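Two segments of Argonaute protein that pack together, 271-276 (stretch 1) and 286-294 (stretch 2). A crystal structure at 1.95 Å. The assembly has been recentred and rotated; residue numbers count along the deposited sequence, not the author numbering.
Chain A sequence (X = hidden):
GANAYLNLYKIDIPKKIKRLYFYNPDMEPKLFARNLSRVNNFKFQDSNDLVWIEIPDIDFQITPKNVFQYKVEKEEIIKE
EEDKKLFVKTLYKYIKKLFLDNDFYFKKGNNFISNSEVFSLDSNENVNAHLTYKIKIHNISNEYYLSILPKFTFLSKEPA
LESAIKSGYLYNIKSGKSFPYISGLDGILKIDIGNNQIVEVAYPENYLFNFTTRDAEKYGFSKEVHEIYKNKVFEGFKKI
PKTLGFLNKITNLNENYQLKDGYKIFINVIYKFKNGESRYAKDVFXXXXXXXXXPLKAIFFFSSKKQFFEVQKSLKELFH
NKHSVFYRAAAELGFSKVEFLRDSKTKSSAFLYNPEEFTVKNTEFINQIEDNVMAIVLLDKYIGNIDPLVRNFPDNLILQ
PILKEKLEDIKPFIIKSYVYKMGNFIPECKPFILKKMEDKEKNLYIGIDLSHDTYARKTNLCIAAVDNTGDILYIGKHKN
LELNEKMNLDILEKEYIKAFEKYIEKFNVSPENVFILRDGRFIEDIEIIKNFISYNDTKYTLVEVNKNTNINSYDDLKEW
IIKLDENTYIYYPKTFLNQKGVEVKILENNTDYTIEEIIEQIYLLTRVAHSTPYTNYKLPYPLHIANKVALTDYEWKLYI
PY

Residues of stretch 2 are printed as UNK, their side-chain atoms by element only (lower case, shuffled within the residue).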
# COMPACT_ATOMS: atom_id res chain seq x y z
N TYR A 271 -9.96 22.81 5.05
CA TYR A 271 -10.28 22.31 6.38
C TYR A 271 -11.05 23.37 7.16
O TYR A 271 -10.69 24.55 7.14
CB TYR A 271 -9.00 21.94 7.14
CG TYR A 271 -8.18 20.83 6.50
CD1 TYR A 271 -7.29 21.11 5.47
CD2 TYR A 271 -8.28 19.52 6.95
CE1 TYR A 271 -6.53 20.11 4.89
CE2 TYR A 271 -7.52 18.51 6.38
CZ TYR A 271 -6.65 18.82 5.35
OH TYR A 271 -5.89 17.82 4.78
N LYS A 272 -12.12 22.94 7.83
CA LYS A 272 -12.91 23.82 8.69
C LYS A 272 -12.54 23.56 10.14
O LYS A 272 -12.82 22.49 10.68
CB LYS A 272 -14.41 23.59 8.48
CG LYS A 272 -15.03 24.39 7.34
CD LYS A 272 -16.54 24.22 7.31
CE LYS A 272 -17.27 25.33 8.06
NZ LYS A 272 -16.82 25.47 9.48
N PHE A 273 -11.91 24.55 10.77
CA PHE A 273 -11.60 24.50 12.19
C PHE A 273 -12.65 25.30 12.96
O PHE A 273 -13.69 25.69 12.41
CB PHE A 273 -10.17 25.00 12.42
CG PHE A 273 -9.15 24.29 11.58
CD1 PHE A 273 -8.84 22.96 11.82
CD2 PHE A 273 -8.50 24.95 10.55
CE1 PHE A 273 -7.90 22.30 11.05
CE2 PHE A 273 -7.55 24.30 9.77
CZ PHE A 273 -7.25 22.97 10.02
N LYS A 274 -12.39 25.57 14.24
CA LYS A 274 -13.38 26.29 15.04
C LYS A 274 -13.44 27.76 14.65
O LYS A 274 -14.53 28.31 14.44
CB LYS A 274 -13.06 26.15 16.53
CG LYS A 274 -14.00 26.94 17.44
CD LYS A 274 -14.12 26.31 18.82
CE LYS A 274 -14.47 27.34 19.88
NZ LYS A 274 -13.27 28.12 20.30
N ASN A 275 -12.29 28.42 14.55
CA ASN A 275 -12.25 29.87 14.36
C ASN A 275 -11.65 30.27 13.02
O ASN A 275 -11.25 31.43 12.85
CB ASN A 275 -11.49 30.52 15.51
CG ASN A 275 -11.98 30.07 16.87
OD1 ASN A 275 -13.19 30.04 17.13
ND2 ASN A 275 -11.05 29.70 17.74
N GLY A 276 -11.60 29.35 12.06
CA GLY A 276 -11.06 29.70 10.76
C GLY A 276 -11.02 28.50 9.85
O GLY A 276 -11.39 27.38 10.23
N UNK A 286 -3.83 27.35 14.68
CA UNK A 286 -4.27 28.74 14.60
C UNK A 286 -5.74 28.91 14.97
O UNK A 286 -6.10 29.90 15.61
n UNK A 286 -1.20 31.00 9.58
c UNK A 286 -2.65 29.72 12.85
c UNK A 286 -4.06 29.29 13.19
c UNK A 286 -1.21 30.69 11.04
c UNK A 286 -2.62 30.45 11.52
N UNK A 287 -6.59 27.96 14.58
CA UNK A 287 -8.03 28.13 14.65
C UNK A 287 -8.73 27.08 15.50
O UNK A 287 -9.96 27.04 15.53
c UNK A 287 -7.89 29.09 12.31
o UNK A 287 -5.90 31.71 9.76
c UNK A 287 -6.39 29.48 10.45
c UNK A 287 -7.38 31.34 11.59
c UNK A 287 -7.06 28.61 11.30
c UNK A 287 -8.62 28.15 13.24
c UNK A 287 -8.04 30.47 12.43
c UNK A 287 -6.56 30.84 10.60
N UNK A 288 -7.96 26.22 16.18
CA UNK A 288 -8.44 25.28 17.19
C UNK A 288 -9.27 24.15 16.59
O UNK A 288 -9.73 24.25 15.45
c UNK A 288 -9.25 26.02 18.26
o UNK A 288 -9.46 25.20 19.40
N UNK A 289 -9.43 23.06 17.35
CA UNK A 289 -10.29 21.96 16.92
C UNK A 289 -11.68 22.48 16.55
O UNK A 289 -12.23 23.35 17.23
c UNK A 289 -9.62 18.64 18.67
c UNK A 289 -8.16 20.04 17.41
c UNK A 289 -9.38 19.85 18.04
c UNK A 289 -7.45 17.84 18.06
c UNK A 289 -8.66 17.64 18.69
c UNK A 289 -7.20 19.05 17.43
c UNK A 289 -10.44 20.92 18.04
N UNK A 290 -12.24 21.92 15.48
CA UNK A 290 -13.63 22.20 15.13
C UNK A 290 -14.55 21.96 16.32
O UNK A 290 -15.46 22.75 16.59
o UNK A 290 -19.40 22.03 12.20
c UNK A 290 -17.18 22.87 12.42
c UNK A 290 -15.48 21.52 13.48
c UNK A 290 -18.10 21.86 12.62
c UNK A 290 -14.05 21.34 13.94
c UNK A 290 -15.87 22.69 12.84
c UNK A 290 -16.42 20.53 13.67
c UNK A 290 -17.73 20.69 13.25
N UNK A 291 -14.31 20.89 17.06
CA UNK A 291 -15.07 20.57 18.26
C UNK A 291 -14.12 20.02 19.31
O UNK A 291 -13.38 19.07 19.05
c UNK A 291 -16.17 19.55 17.96
c UNK A 291 -17.55 17.75 19.01
c UNK A 291 -18.96 17.62 19.55
n UNK A 291 -19.94 17.40 18.46
c UNK A 291 -17.02 19.17 19.16
N UNK A 292 -14.13 20.64 20.49
CA UNK A 292 -13.34 20.15 21.61
C UNK A 292 -14.07 20.46 22.91
O UNK A 292 -15.07 19.81 23.24
o UNK A 292 -11.30 19.36 23.46
c UNK A 292 -11.94 20.75 21.61
n UNK A 292 -9.69 19.90 21.98
c UNK A 292 -10.94 19.94 22.43
N UNK A 293 -13.59 21.46 23.65
CA UNK A 293 -14.12 21.81 24.97
C UNK A 293 -14.07 20.63 25.93
O UNK A 293 -14.86 20.53 26.87
o UNK A 293 -17.34 22.30 22.45
o UNK A 293 -15.50 23.05 21.52
c UNK A 293 -15.78 23.45 23.85
c UNK A 293 -16.24 22.89 22.51
c UNK A 293 -15.56 22.36 24.89
N UNK A 294 -13.13 19.71 25.69
CA UNK A 294 -12.97 18.50 26.48
C UNK A 294 -11.68 18.57 27.30
O UNK A 294 -10.72 19.24 26.90
o UNK A 294 -16.41 17.56 25.06
c UNK A 294 -14.09 17.14 24.61
c UNK A 294 -12.92 17.26 25.59
c UNK A 294 -15.41 16.88 25.31
n UNK A 294 -15.42 15.89 26.19
O HOH W 1 -8.36 29.44 17.57

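Position 286 carries four carbons in a row ending in nitrogen, and this side chain comes no nearer than 6.7 Å to stretch 1: the pattern is that of lysine. The CA-to-CB bond of K286 points sideways, and its amine is satisfied elsewhere in the structure. A water O accepts from N275 ND2 (2.7 Å from the water O) and donates to K286 O (3.0 Å from the water O), so K286 takes part here through its backbone alone.

At 287 one carbon leads to a six-carbon ring bearing one oxygen; its CB lies 3.6 Å from F273 CB, and G276 CA sits over one ring face, 3.9 Å from the ring centroid, a CH-pi contact. This is tyrosine. The CA-to-CB bond of Y287 points toward stretch 1. A broad ring suits this place because glycine leaves room for it: an ideal CB on G276 would fall 2.2 Å from Y287 CD1, a clash.

Position 288 has one carbon and one oxygen, its CB 4.2 Å from K274 CB, hence serine. S288 is the first residue to leave the helix, with positive phi, and its small side chain fits a buried site.

At 289 a carbon bears a six-carbon ring without oxygen; the backbone O of 289 meets stretch 1, 3.0 Å from K274 CB. This is phenylalanine. The CA-to-CB bond of F289 points away from stretch 1, and an apolar ring is at home in its buried setting.

Position 290 again shows one carbon and a six-carbon ring with an oxygen; its CB lies 3.7 Å from K272 O, and F273 O sits at the ring edge. This is tyrosine. The CA-to-CB bond of Y290 points sideways to stretch 1; Y290 CE1 is 3.9 Å from K272 NZ, and Y290 CD1 is 3.7 Å from F273 O. The ring offers apolar surface along this partly exposed border.

At 291 four carbons in a row end in nitrogen, without touching stretch 1, giving lysine. The CA-to-CB bond of K291 points away, and the exposed setting suits its charge.

Position 292 has two carbons, the second carrying one oxygen and one nitrogen, and no contact with stretch 1: asparagine. N292 OD1 accepts from the backbone N of 294 at 2.9 Å, and its ND2 is satisfied elsewhere in the structure.

Position 293 has three carbons, the third carrying two oxygens, one of them near the K274 side chain, hence glutamate. E293 OE1 lies 4.5 Å from K274 CD; a carboxylate suits this exposed place, where OE1 also accepts from N292 N at 3.0 Å.

At 294 three carbons end in one oxygen and one nitrogen, out of reach of stretch 1: glutamine. The polar side chain of Q294 suits a partly exposed site.

The contact rests on two backbone hydrogen bonds, K274 N to S288 O (3.2 Å) and N275 N to Y287 O (2.9 Å). They join the turn, itself closed by F273 N to G276 O (2.9 Å), to the helix exit, while Y287 and Y290 supply much of the packing surface.

Stretch 2 (286-294) KYSFYKNEQ
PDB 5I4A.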